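Local coordinates for sugar ABC transporter, periplasmic sugar-binding protein (Caulobacter crescentus, PDB 4IRX) that binds myo-inositol in the periplasm, between two lobes, probably to hand it to an ABC transporter for uptake, at residues G110-A115 and S274-P279; R118-W123 and I226-I231; A132-I137 and V197-N202; Q170-K175 and D203-G208; M243-E248 and L281-N286. All coordinates share one frame; numbering follows the deposited sequence.

Contact 1 (G110-A115 and S274-P279); sequences GADNVA and SVSLKP
D112, just past the end of strand 108-111, meets S276 of the neighbouring parallel strand. The hydroxyl S276 OG, anti to its own backbone N (chi1 -177°), lies 3.4 Å from D112 CB, and a water donates to A111 O and is weakly bonded to S276 OG. D112 CG is likewise anti to the backbone N, and OD1 accepts from A115 N at 3.1 Å, met from above the carboxylate plane, and so caps helix 113-127. Replacing D112 by an alanine would probably leave A115 N without this acceptor and the first turn of the helix less firmly fixed. The P279 ring packs on D112 O and A115 CB, its CG 3.5 Å from D112 O. L277 points to the same side of the sheet as A111, its CB and CG resting near G110 O while helix 251-268 covers that side. The backbones are joined by G110 N to V275 O, L277 N to G110 O and, at 2.9 Å, D112 N to L277 O. Strand 108-111 thus pairs in parallel with 275-282 and passes directly into an N-capped helix, consistent with a crossover between the lobes of this two-lobed periplasmic binding protein fold.

Contact 2 (R118-W123 and I226-I231); sequences RAMADW and IGFDAI. With INS (1,2,3,4,5,6-hexahydroxy-cyclohexane), chain C.
This contact lies in one lobe of the periplasmic binding protein fold, beside the ligand cleft, where helix 113-127 packs on the end of strand 224-226 and on the loop that carries the ligand residue D229. M120, a selenomethionine, reaches across from the helix. Its CG is anti to the carbonyl carbon (chi1 -59°), and the chain bends at the selenium, so that SE and CE serve different neighbours. SE lies at the edge of the F228 ring, near its plane, 3.9 Å from F228 CD2 and 5.3 Å from the ring centroid, a Met-aromatic contact. CE turns back to the strand, 3.7 Å from I226 CG2 and 3.4 Å from G227 O. The M120 and I226 side chains slide past each other in opposite directions. The other branch of I226 goes to W123: CD1 sits over one face of the indole, offset toward the rim at CE3 and CZ3, although the modelled separation is too short to be trusted in detail. An alanine in place of W123 would probably open a gap beside I226 CD1 and let that methyl shift. Beyond F228, which also makes a cation-pi contact with R149, D229 takes two ligand hydroxyls, INS O2 on OD1 at 2.7 Å and INS O3 on OD2 at 2.6 Å. Q249 also bonds to D229 OD1. Helix and loop thus meet through apolar and selenium contacts, with G227 O buried and lacking a polar partner, and the packing on F228 is likely to steady the backbone next to D229, whose two oxygens grip adjacent hydroxyls of the inositol.

Contact 3 (A132-I137 and V197-N202); sequences ARVVVI and VILCLN. With INS (1,2,3,4,5,6-hexahydroxy-cyclohexane), chain C.
V135 and I198 are paired at the middle of two neighbouring parallel strands, 132-138 and 197-200, inside the four-stranded sheet of one lobe. Backbone hydrogen bonds join them in an unbroken series: V197 N to R133 O, V135 N to V197 O (2.9 Å), L199 N to V135 O (2.8 Å), I137 N to L199 O and L201 N to I137 O. The strand axes stay 4.7 Å apart at closest approach and their directions differ by 22°, the twist of a parallel sheet. Apolar side chains divide between the two faces. On one, V135 and I137 lie side by side with I198, whose CG2 is 4.0 Å from I137 CG1, and C200 SG lies next to I137 CB; helices 176-189 and 203-215 cover this face. On the other, V134 CG1 meets L199 CG at a slant. V136 CG1 meets CD1 of L201, just past the strand end, at 4.0 Å. Ligand contacts come last. N202 CG sits between the backbone N and the carbonyl carbon (chi1 81°), and its ND2 donates to INS O3 at 3.1 Å and to INS O4 at 3.0 Å, while OD1 accepts from M205 N and caps helix 203-215. Both ends of the amide are therefore engaged, which would hold its rotation, and one N-H is shared between the two adjacent ligand oxygens in a bifurcated bond, bent toward each.

Contact 4 (Q170-K175 and D203-G208); sequences QTANSK and DDMAMG. With INS (1,2,3,4,5,6-hexahydroxy-cyclohexane), chain C.
M205, at the start of helix 203-215, packs against the loop that follows strand 164-171, the loop that supplies S174 to the ligand pocket; both belong to the alpha/beta lobe of the binding protein. The tight part centres on this selenomethionine. A chi2 of -176° carries SE out along an extended chain into the turn of the loop, 3.6 Å from A172 CB and 3.5 Å from S174 N. The chain then bends at the selenium to place CE. M205 CG, one atom back from SE, lies 3.8 Å from K175 N. Within the loop, K175 N bonds to A172 O, and T171 OG1 accepts from N173 N in an ST turn. I137 of the neighbouring strand also touches A172 and M205.

The other side is looser and wet. D204 OD2 stands 4.1 Å from S174 O, and a water spans them, donating to S174 O at 2.8 Å and to D204 OD2 at 2.7 Å. The other carboxylate oxygen of D204 forms a salt bridge with R176, while K175 NZ forms one with D17. At the ligand, S174 OG is bonded to D140 N as well as approaching the inositol. It lies 2.8 Å from INS O4, and the weaker approach of S174 OG to INS O5 is 3.5 Å.

Contact 5 (M243-E248 and L281-N286); sequences MVATVE and LITSGN
L281, late in strand 275-282, pairs antiparallel with 246-248, the edge strand of the seven-stranded mixed sheet. A chi2 of 78° brings its CD1 across to the partner strand, 3.4 Å from T246 O and 4.1 Å from V247 CG2, the L281 and V247 side chains meeting at about a right angle. I282 follows on the face shared with T246, side by side with it and pointing the same way. These two form a hydrogen-bonded pair: T246 N donates to I282 O at 2.9 Å, and I282 N returns to T246 O at 2.8 Å, coming from above the carbonyl plane. I282 CG1 also reaches E248 CB at 3.9 Å. Next along the chain, T283 CG2 rests on A245 CB, and S284 is joined to V244 O through a water that accepts from S284 N. N286 bonds back to L281 and T283. Its amide is used at both ends: ND2 donates to L281 O, and OD1 accepts from T283 N in an almost straight bond of 2.8 Å (172° at the hydrogen).

Overall arrangement
From the N terminus, contact 1 opens at 110-115 and closes only at 274-279, the longest loop of the five, with contacts 2, 3 and 4 nested inside it. Contact 2 starts on helix 113-127 and closes at 226-231, itself enclosing contacts 3 and 4. Those two cross: contact 3, closing at 197-202, joins strands 132-138 and 197-200, and contact 4, closing at 203-208, joins the loop after 164-171 to helix 203-215. Contact 5 follows in series and crosses contact 1, opening at 243-248 before 274-279 and closing after it at 281-286; the seven-stranded sheet holds both. D203 to T246 ties contact 4 to contact 5, and contacts 2, 3 and 4 converge on the inositol.

Contact 1 (G110-A115 and S274-P279)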
# COMPACT_ATOMS: atom_id res chain seq x y z
N GLY A 110 -3.72 -7.91 -4.98
CA GLY A 110 -3.65 -6.74 -4.11
C GLY A 110 -4.94 -6.52 -3.37
O GLY A 110 -5.88 -7.27 -3.53
N ALA A 111 -4.99 -5.48 -2.56
CA ALA A 111 -6.23 -5.07 -1.97
C ALA A 111 -7.08 -4.32 -2.98
O ALA A 111 -6.57 -3.71 -3.93
CB ALA A 111 -5.96 -4.15 -0.78
N ASP A 112 -8.39 -4.35 -2.74
CA ASP A 112 -9.35 -3.50 -3.43
C ASP A 112 -9.21 -2.12 -2.84
O ASP A 112 -9.85 -1.81 -1.83
CB ASP A 112 -10.78 -4.02 -3.25
CG ASP A 112 -11.80 -3.21 -4.03
OD1 ASP A 112 -11.48 -2.11 -4.52
OD2 ASP A 112 -12.96 -3.68 -4.11
N ASN A 113 -8.38 -1.32 -3.48
CA ASN A 113 -8.02 -0.04 -2.89
C ASN A 113 -9.07 1.04 -3.05
O ASN A 113 -9.17 1.94 -2.20
CB ASN A 113 -6.65 0.40 -3.41
CG ASN A 113 -5.51 -0.29 -2.67
OD1 ASN A 113 -5.46 -0.25 -1.44
ND2 ASN A 113 -4.63 -0.97 -3.41
N VAL A 114 -9.88 0.94 -4.11
CA VAL A 114 -11.06 1.79 -4.22
C VAL A 114 -12.01 1.54 -3.04
O VAL A 114 -12.47 2.48 -2.39
CB VAL A 114 -11.81 1.60 -5.55
CG1 VAL A 114 -13.07 2.48 -5.55
CG2 VAL A 114 -10.91 1.93 -6.76
N ALA A 115 -12.28 0.27 -2.73
CA ALA A 115 -13.12 -0.03 -1.59
C ALA A 115 -12.47 0.45 -0.30
O ALA A 115 -13.16 0.91 0.59
CB ALA A 115 -13.41 -1.52 -1.51
N SER A 274 -5.55 -12.75 -11.46
CA SER A 274 -5.74 -11.64 -10.52
C SER A 274 -6.60 -12.00 -9.32
O SER A 274 -7.58 -12.77 -9.43
CB SER A 274 -6.36 -10.44 -11.25
OG SER A 274 -5.45 -9.91 -12.20
N VAL A 275 -6.24 -11.46 -8.15
CA VAL A 275 -7.01 -11.67 -6.94
C VAL A 275 -7.07 -10.32 -6.22
O VAL A 275 -6.03 -9.70 -6.02
CB VAL A 275 -6.33 -12.68 -6.01
CG1 VAL A 275 -7.11 -12.82 -4.69
CG2 VAL A 275 -6.16 -14.05 -6.70
N SER A 276 -8.28 -9.85 -5.89
CA SER A 276 -8.49 -8.60 -5.15
C SER A 276 -9.03 -8.93 -3.77
O SER A 276 -10.07 -9.57 -3.65
CB SER A 276 -9.50 -7.73 -5.89
OG SER A 276 -9.68 -6.50 -5.23
N LEU A 277 -8.34 -8.46 -2.72
CA LEU A 277 -8.79 -8.74 -1.36
C LEU A 277 -9.60 -7.60 -0.79
O LEU A 277 -9.21 -6.44 -0.93
CB LEU A 277 -7.61 -8.97 -0.43
CG LEU A 277 -6.67 -10.12 -0.81
CD1 LEU A 277 -5.61 -10.24 0.27
CD2 LEU A 277 -7.44 -11.41 -0.93
N LYS A 278 -10.69 -7.92 -0.10
CA LYS A 278 -11.55 -6.90 0.50
C LYS A 278 -10.91 -6.34 1.75
O LYS A 278 -10.61 -7.09 2.68
CB LYS A 278 -12.91 -7.49 0.87
CG LYS A 278 -13.91 -6.47 1.44
CD LYS A 278 -15.18 -7.21 1.88
CE LYS A 278 -14.92 -7.94 3.18
NZ LYS A 278 -16.15 -8.52 3.79
N PRO A 279 -10.73 -5.01 1.80
CA PRO A 279 -10.19 -4.40 3.01
C PRO A 279 -11.26 -4.26 4.08
O PRO A 279 -12.46 -4.27 3.78
CB PRO A 279 -9.74 -3.03 2.52
CG PRO A 279 -10.76 -2.70 1.44
CD PRO A 279 -11.05 -4.02 0.77
O HOH W 1 -6.76 -5.55 -6.55

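Contact 2 (R118-W123 and I226-I231)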
# COMPACT_ATOMS: atom_id res chain seq x y z
N ARG A 118 -12.91 4.19 -0.11
CA ARG A 118 -14.33 4.45 0.11
C ARG A 118 -14.74 4.17 1.57
O ARG A 118 -15.55 4.90 2.14
CB ARG A 118 -15.20 3.64 -0.88
CG ARG A 118 -16.70 3.82 -0.71
CD ARG A 118 -17.05 5.24 -1.02
NE ARG A 118 -18.47 5.57 -0.82
CZ ARG A 118 -19.33 5.83 -1.81
NH1 ARG A 118 -18.95 5.70 -3.09
NH2 ARG A 118 -20.58 6.20 -1.52
N ALA A 119 -14.17 3.13 2.18
CA ALA A 119 -14.42 2.85 3.61
C ALA A 119 -14.01 4.01 4.51
O ALA A 119 -14.71 4.36 5.47
CB ALA A 119 -13.68 1.60 4.05
N MSE A 120 -12.85 4.60 4.22
CA MSE A 120 -12.40 5.78 4.98
C MSE A 120 -13.38 6.93 4.85
O MSE A 120 -13.75 7.55 5.84
CB MSE A 120 -11.04 6.26 4.44
CG MSE A 120 -9.93 5.21 4.50
SE MSE A 120 -8.28 5.90 3.71
CE MSE A 120 -7.46 6.66 5.32
N ALA A 121 -13.78 7.25 3.63
CA ALA A 121 -14.70 8.36 3.40
C ALA A 121 -16.08 8.07 4.00
O ALA A 121 -16.73 8.97 4.52
CB ALA A 121 -14.83 8.67 1.88
N ASP A 122 -16.53 6.82 3.91
CA ASP A 122 -17.84 6.43 4.45
C ASP A 122 -17.83 6.61 5.96
O ASP A 122 -18.82 7.04 6.54
CB ASP A 122 -18.25 5.00 4.05
CG ASP A 122 -18.71 4.88 2.61
OD1 ASP A 122 -18.95 5.91 1.94
OD2 ASP A 122 -18.80 3.72 2.13
N TRP A 123 -16.70 6.30 6.58
CA TRP A 123 -16.54 6.57 8.00
C TRP A 123 -16.72 8.06 8.32
O TRP A 123 -17.38 8.42 9.32
CB TRP A 123 -15.18 6.05 8.55
CG TRP A 123 -15.01 6.35 10.01
CD1 TRP A 123 -15.34 5.57 11.08
CD2 TRP A 123 -14.49 7.57 10.55
NE1 TRP A 123 -15.05 6.23 12.26
CE2 TRP A 123 -14.52 7.46 11.96
CE3 TRP A 123 -14.00 8.74 9.98
CZ2 TRP A 123 -14.07 8.49 12.80
CZ3 TRP A 123 -13.55 9.77 10.82
CH2 TRP A 123 -13.59 9.63 12.21
N ILE A 226 -7.00 9.11 10.48
CA ILE A 226 -7.30 7.78 10.00
C ILE A 226 -6.18 7.37 9.09
O ILE A 226 -5.71 8.18 8.27
CB ILE A 226 -8.61 7.73 9.19
CG1 ILE A 226 -9.78 8.17 10.04
CG2 ILE A 226 -8.88 6.32 8.71
CD1 ILE A 226 -11.07 7.63 9.52
N GLY A 227 -5.71 6.14 9.25
CA GLY A 227 -4.65 5.62 8.40
C GLY A 227 -5.10 4.45 7.54
O GLY A 227 -6.28 4.19 7.32
N PHE A 228 -4.10 3.72 7.07
CA PHE A 228 -4.30 2.58 6.18
C PHE A 228 -3.09 1.70 6.39
O PHE A 228 -1.96 2.19 6.33
CB PHE A 228 -4.38 3.08 4.73
CG PHE A 228 -5.11 2.14 3.77
CD1 PHE A 228 -4.52 0.94 3.37
CD2 PHE A 228 -6.37 2.47 3.28
CE1 PHE A 228 -5.20 0.06 2.48
CE2 PHE A 228 -7.06 1.62 2.39
CZ PHE A 228 -6.47 0.40 1.99
N ASP A 229 -3.31 0.41 6.63
CA ASP A 229 -2.30 -0.69 6.68
C ASP A 229 -2.44 -1.56 7.93
O ASP A 229 -2.03 -2.71 7.92
CB ASP A 229 -0.80 -0.28 6.61
CG ASP A 229 -0.39 0.25 5.26
OD1 ASP A 229 -1.14 0.04 4.29
OD2 ASP A 229 0.67 0.90 5.18
N ALA A 230 -3.00 -1.00 9.00
CA ALA A 230 -3.10 -1.71 10.28
C ALA A 230 -1.75 -2.23 10.78
O ALA A 230 -1.63 -3.37 11.24
CB ALA A 230 -4.14 -2.85 10.21
N ILE A 231 -0.72 -1.40 10.69
CA ILE A 231 0.56 -1.80 11.26
C ILE A 231 0.45 -1.72 12.79
O ILE A 231 -0.38 -0.98 13.31
CB ILE A 231 1.76 -0.94 10.74
CG1 ILE A 231 1.70 0.48 11.29
CG2 ILE A 231 1.80 -0.94 9.20
CD1 ILE A 231 2.88 1.38 10.80
C1 INS C . 0.81 -0.05 0.34
C2 INS C . 0.89 0.42 1.76
C3 INS C . 2.17 1.19 1.93
C4 INS C . 2.19 2.38 1.03
C5 INS C . 2.15 1.95 -0.38
C6 INS C . 0.94 1.09 -0.65
O1 INS C . -0.39 -0.75 0.13
O2 INS C . -0.22 1.20 2.06
O3 INS C . 2.34 1.57 3.28
O4 INS C . 3.30 3.18 1.28
O5 INS C . 2.17 3.07 -1.21
O6 INS C . 0.87 0.69 -2.00

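Contact 3 (A132-I137 and V197-N202)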
# COMPACT_ATOMS: atom_id res chain seq x y z
N ALA A 132 -18.01 18.01 7.30
CA ALA A 132 -16.70 18.00 7.94
C ALA A 132 -15.69 18.61 7.03
O ALA A 132 -15.87 18.63 5.81
CB ALA A 132 -16.29 16.61 8.28
N ARG A 133 -14.61 19.11 7.63
CA ARG A 133 -13.44 19.60 6.89
C ARG A 133 -12.37 18.52 6.92
O ARG A 133 -11.95 18.09 8.00
CB ARG A 133 -12.89 20.87 7.54
CG ARG A 133 -13.82 22.04 7.41
CD ARG A 133 -13.40 23.21 8.30
NE ARG A 133 -12.06 23.68 7.97
CZ ARG A 133 -11.81 24.51 6.97
NH1 ARG A 133 -12.81 24.98 6.23
NH2 ARG A 133 -10.56 24.90 6.72
N VAL A 134 -11.96 18.06 5.73
CA VAL A 134 -11.10 16.90 5.56
C VAL A 134 -9.80 17.27 4.85
O VAL A 134 -9.80 17.98 3.84
CB VAL A 134 -11.84 15.79 4.73
CG1 VAL A 134 -10.98 14.54 4.56
CG2 VAL A 134 -13.17 15.44 5.39
N VAL A 135 -8.69 16.76 5.37
CA VAL A 135 -7.39 16.84 4.71
C VAL A 135 -7.04 15.44 4.23
O VAL A 135 -7.23 14.47 4.96
CB VAL A 135 -6.30 17.33 5.71
CG1 VAL A 135 -4.89 17.21 5.11
CG2 VAL A 135 -6.58 18.77 6.06
N VAL A 136 -6.54 15.32 3.00
CA VAL A 136 -6.14 14.01 2.47
C VAL A 136 -4.64 14.02 2.21
O VAL A 136 -4.13 14.90 1.51
CB VAL A 136 -6.95 13.64 1.18
CG1 VAL A 136 -6.53 12.23 0.65
CG2 VAL A 136 -8.44 13.71 1.47
N ILE A 137 -3.92 13.10 2.85
CA ILE A 137 -2.48 12.95 2.67
C ILE A 137 -2.23 11.62 1.95
O ILE A 137 -2.54 10.54 2.47
CB ILE A 137 -1.72 12.93 4.02
CG1 ILE A 137 -2.07 14.17 4.86
CG2 ILE A 137 -0.22 12.78 3.79
CD1 ILE A 137 -1.56 15.47 4.30
N VAL A 197 -10.83 15.99 10.18
CA VAL A 197 -10.29 14.67 9.88
C VAL A 197 -9.11 14.82 8.95
O VAL A 197 -9.15 15.61 8.01
CB VAL A 197 -11.34 13.77 9.19
CG1 VAL A 197 -10.74 12.38 8.79
CG2 VAL A 197 -12.58 13.63 10.05
N ILE A 198 -8.04 14.10 9.25
CA ILE A 198 -6.90 13.93 8.35
C ILE A 198 -6.90 12.46 7.92
O ILE A 198 -6.62 11.55 8.72
CB ILE A 198 -5.57 14.29 9.05
CG1 ILE A 198 -5.66 15.68 9.66
CG2 ILE A 198 -4.45 14.29 8.04
CD1 ILE A 198 -4.43 16.11 10.45
N LEU A 199 -7.22 12.23 6.66
CA LEU A 199 -7.20 10.89 6.08
C LEU A 199 -5.83 10.64 5.47
O LEU A 199 -5.43 11.32 4.51
CB LEU A 199 -8.27 10.75 4.99
CG LEU A 199 -9.75 10.84 5.36
CD1 LEU A 199 -10.65 10.55 4.17
CD2 LEU A 199 -10.08 9.86 6.49
N CYS A 200 -5.09 9.71 6.05
CA CYS A 200 -3.73 9.41 5.61
C CYS A 200 -3.73 8.04 4.95
O CYS A 200 -4.22 7.07 5.53
CB CYS A 200 -2.78 9.40 6.79
SG CYS A 200 -2.67 10.97 7.62
N LEU A 201 -3.16 7.98 3.76
CA LEU A 201 -3.28 6.77 2.96
C LEU A 201 -2.21 5.70 3.26
O LEU A 201 -2.10 4.69 2.56
CB LEU A 201 -3.39 7.11 1.47
CG LEU A 201 -4.80 7.48 1.00
CD1 LEU A 201 -5.53 8.52 1.83
CD2 LEU A 201 -4.73 7.93 -0.44
N ASN A 202 -1.43 5.91 4.32
CA ASN A 202 -0.78 4.79 5.00
C ASN A 202 -0.53 5.14 6.47
O ASN A 202 -0.63 6.30 6.86
CB ASN A 202 0.48 4.23 4.27
CG ASN A 202 1.74 5.03 4.51
OD1 ASN A 202 1.75 6.03 5.21
ND2 ASN A 202 2.83 4.57 3.92
C1 INS C . 0.81 -0.05 0.34
C2 INS C . 0.89 0.42 1.76
C3 INS C . 2.17 1.19 1.93
C4 INS C . 2.19 2.38 1.03
C5 INS C . 2.15 1.95 -0.38
C6 INS C . 0.94 1.09 -0.65
O1 INS C . -0.39 -0.75 0.13
O2 INS C . -0.22 1.20 2.06
O3 INS C . 2.34 1.57 3.28
O4 INS C . 3.30 3.18 1.28
O5 INS C . 2.17 3.07 -1.21
O6 INS C . 0.87 0.69 -2.00

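Contact 4 (Q170-K175 and D203-G208)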
# COMPACT_ATOMS: atom_id res chain seq x y z
N GLN A 170 -2.73 16.47 -0.53
CA GLN A 170 -1.31 16.56 -0.82
C GLN A 170 -0.66 15.22 -0.60
O GLN A 170 -1.16 14.42 0.20
CB GLN A 170 -0.63 17.64 0.04
CG GLN A 170 -1.09 19.05 -0.35
CD GLN A 170 -0.44 20.12 0.49
OE1 GLN A 170 0.74 20.03 0.82
NE2 GLN A 170 -1.22 21.16 0.83
N THR A 171 0.44 14.96 -1.29
CA THR A 171 1.17 13.73 -1.03
C THR A 171 2.26 13.93 0.01
O THR A 171 2.82 15.02 0.15
CB THR A 171 1.77 13.10 -2.31
OG1 THR A 171 2.17 11.76 -2.00
CG2 THR A 171 2.96 13.90 -2.82
N ALA A 172 2.54 12.87 0.77
CA ALA A 172 3.75 12.82 1.54
C ALA A 172 4.63 11.64 1.14
O ALA A 172 5.51 11.23 1.90
CB ALA A 172 3.46 12.84 3.04
N ASN A 173 4.38 11.08 -0.05
CA ASN A 173 5.28 10.13 -0.70
C ASN A 173 5.60 8.89 0.14
O ASN A 173 6.67 8.31 0.06
CB ASN A 173 6.57 10.88 -1.14
CG ASN A 173 6.28 11.93 -2.18
OD1 ASN A 173 5.81 11.61 -3.26
ND2 ASN A 173 6.53 13.19 -1.84
N SER A 174 4.64 8.51 0.99
CA SER A 174 4.80 7.35 1.88
C SER A 174 6.02 7.49 2.80
O SER A 174 6.77 6.52 3.04
CB SER A 174 4.89 6.05 1.05
OG SER A 174 3.65 5.78 0.39
N LYS A 175 6.24 8.70 3.28
CA LYS A 175 7.33 8.94 4.21
C LYS A 175 6.84 9.66 5.45
O LYS A 175 6.16 10.68 5.37
CB LYS A 175 8.44 9.75 3.53
CG LYS A 175 9.08 9.05 2.33
CD LYS A 175 10.00 7.92 2.76
CE LYS A 175 10.05 6.79 1.73
NZ LYS A 175 10.92 5.67 2.18
N ASP A 203 -0.24 4.12 7.26
CA ASP A 203 -0.10 4.30 8.71
C ASP A 203 1.20 5.00 9.08
O ASP A 203 1.24 5.74 10.03
CB ASP A 203 -0.13 2.96 9.45
CG ASP A 203 -1.54 2.39 9.59
OD1 ASP A 203 -2.54 3.17 9.50
OD2 ASP A 203 -1.61 1.16 9.80
N ASP A 204 2.25 4.77 8.30
CA ASP A 204 3.55 5.44 8.52
C ASP A 204 3.37 6.96 8.46
O ASP A 204 3.83 7.69 9.34
CB ASP A 204 4.56 4.93 7.47
CG ASP A 204 6.03 5.13 7.86
OD1 ASP A 204 6.36 5.22 9.07
OD2 ASP A 204 6.87 5.18 6.93
N MSE A 205 2.66 7.43 7.44
CA MSE A 205 2.35 8.84 7.32
C MSE A 205 1.38 9.29 8.39
O MSE A 205 1.50 10.40 8.89
CB MSE A 205 1.76 9.16 5.94
CG MSE A 205 2.76 8.98 4.77
SE MSE A 205 2.01 9.53 3.08
CE MSE A 205 0.48 8.33 3.02
N ALA A 206 0.39 8.46 8.72
CA ALA A 206 -0.54 8.77 9.80
C ALA A 206 0.16 9.05 11.11
O ALA A 206 -0.26 9.94 11.84
CB ALA A 206 -1.59 7.64 9.98
N MSE A 207 1.25 8.33 11.39
CA MSE A 207 2.03 8.59 12.59
C MSE A 207 2.61 10.00 12.55
O MSE A 207 2.55 10.73 13.55
CB MSE A 207 3.11 7.53 12.76
CG MSE A 207 2.54 6.13 12.92
SE MSE A 207 1.42 5.84 14.45
CE MSE A 207 2.62 6.53 15.80
N GLY A 208 3.15 10.39 11.40
CA GLY A 208 3.60 11.78 11.23
C GLY A 208 2.51 12.83 11.39
O GLY A 208 2.72 13.88 12.00
C1 INS C . 0.81 -0.05 0.34
C2 INS C . 0.89 0.42 1.76
C3 INS C . 2.17 1.19 1.93
C4 INS C . 2.19 2.38 1.03
C5 INS C . 2.15 1.95 -0.38
C6 INS C . 0.94 1.09 -0.65
O1 INS C . -0.39 -0.75 0.13
O2 INS C . -0.22 1.20 2.06
O3 INS C . 2.34 1.57 3.28
O4 INS C . 3.30 3.18 1.28
O5 INS C . 2.17 3.07 -1.21
O6 INS C . 0.87 0.69 -2.00
O HOH W 2 5.88 4.36 4.52

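Contact 5 (M243-E248 and L281-N286)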
# COMPACT_ATOMS: atom_id res chain seq x y z
N MSE A 243 -5.58 7.63 17.74
CA MSE A 243 -5.95 7.48 16.33
C MSE A 243 -7.30 6.80 16.31
O MSE A 243 -7.58 5.96 17.14
CB MSE A 243 -4.93 6.62 15.60
CG MSE A 243 -4.31 7.26 14.37
SE MSE A 243 -2.97 6.11 13.58
CE MSE A 243 -4.18 4.68 12.99
N VAL A 244 -8.15 7.14 15.35
CA VAL A 244 -9.51 6.59 15.36
C VAL A 244 -9.66 5.28 14.59
O VAL A 244 -10.38 4.38 15.01
CB VAL A 244 -10.58 7.62 14.87
CG1 VAL A 244 -10.73 8.76 15.86
CG2 VAL A 244 -10.21 8.17 13.48
N ALA A 245 -8.94 5.15 13.49
CA ALA A 245 -9.14 4.01 12.62
C ALA A 245 -7.99 3.80 11.68
O ALA A 245 -7.18 4.71 11.46
CB ALA A 245 -10.46 4.16 11.82
N THR A 246 -7.91 2.58 11.16
CA THR A 246 -6.99 2.28 10.07
C THR A 246 -7.70 1.26 9.19
O THR A 246 -8.90 1.01 9.37
CB THR A 246 -5.59 1.79 10.59
OG1 THR A 246 -4.71 1.55 9.48
CG2 THR A 246 -5.72 0.52 11.44
N VAL A 247 -7.00 0.73 8.20
CA VAL A 247 -7.62 -0.21 7.27
C VAL A 247 -6.74 -1.43 7.14
O VAL A 247 -5.55 -1.31 6.84
CB VAL A 247 -7.86 0.42 5.87
CG1 VAL A 247 -8.54 -0.59 4.95
CG2 VAL A 247 -8.71 1.68 5.97
N GLU A 248 -7.32 -2.61 7.36
CA GLU A 248 -6.65 -3.88 7.15
C GLU A 248 -6.73 -4.30 5.70
O GLU A 248 -7.83 -4.33 5.11
CB GLU A 248 -7.30 -4.96 8.01
CG GLU A 248 -6.78 -6.37 7.73
CD GLU A 248 -5.34 -6.58 8.12
OE1 GLU A 248 -4.95 -6.11 9.21
OE2 GLU A 248 -4.57 -7.20 7.35
N LEU A 281 -12.22 -1.85 7.61
CA LEU A 281 -11.91 -0.75 8.53
C LEU A 281 -11.71 -1.28 9.95
O LEU A 281 -12.53 -2.06 10.45
CB LEU A 281 -13.03 0.29 8.52
CG LEU A 281 -12.74 1.60 9.25
CD1 LEU A 281 -11.87 2.45 8.39
CD2 LEU A 281 -14.05 2.32 9.55
N ILE A 282 -10.64 -0.84 10.60
CA ILE A 282 -10.28 -1.26 11.95
C ILE A 282 -10.41 -0.08 12.89
O ILE A 282 -9.75 0.95 12.70
CB ILE A 282 -8.83 -1.78 12.01
CG1 ILE A 282 -8.62 -2.98 11.08
CG2 ILE A 282 -8.44 -2.17 13.44
CD1 ILE A 282 -9.34 -4.27 11.51
N THR A 283 -11.25 -0.25 13.92
CA THR A 283 -11.42 0.74 14.98
C THR A 283 -11.18 0.07 16.32
O THR A 283 -10.81 -1.10 16.37
CB THR A 283 -12.83 1.34 14.95
OG1 THR A 283 -13.79 0.30 15.22
CG2 THR A 283 -13.13 1.94 13.61
N SER A 284 -11.38 0.79 17.43
CA SER A 284 -11.10 0.18 18.72
C SER A 284 -11.97 -1.02 19.06
O SER A 284 -11.50 -1.93 19.77
CB SER A 284 -11.17 1.24 19.83
OG SER A 284 -12.45 1.82 19.87
N GLY A 285 -13.15 -1.12 18.46
CA GLY A 285 -14.04 -2.25 18.67
C GLY A 285 -13.68 -3.53 17.95
O GLY A 285 -14.14 -4.61 18.34
N ASN A 286 -12.81 -3.46 16.93
CA ASN A 286 -12.46 -4.69 16.22
C ASN A 286 -10.98 -4.76 15.93
O ASN A 286 -10.56 -5.28 14.89
CB ASN A 286 -13.27 -4.88 14.92
CG ASN A 286 -12.95 -3.82 13.87
OD1 ASN A 286 -12.59 -2.69 14.19
ND2 ASN A 286 -13.07 -4.20 12.61
O HOH W 3 -11.50 3.78 17.28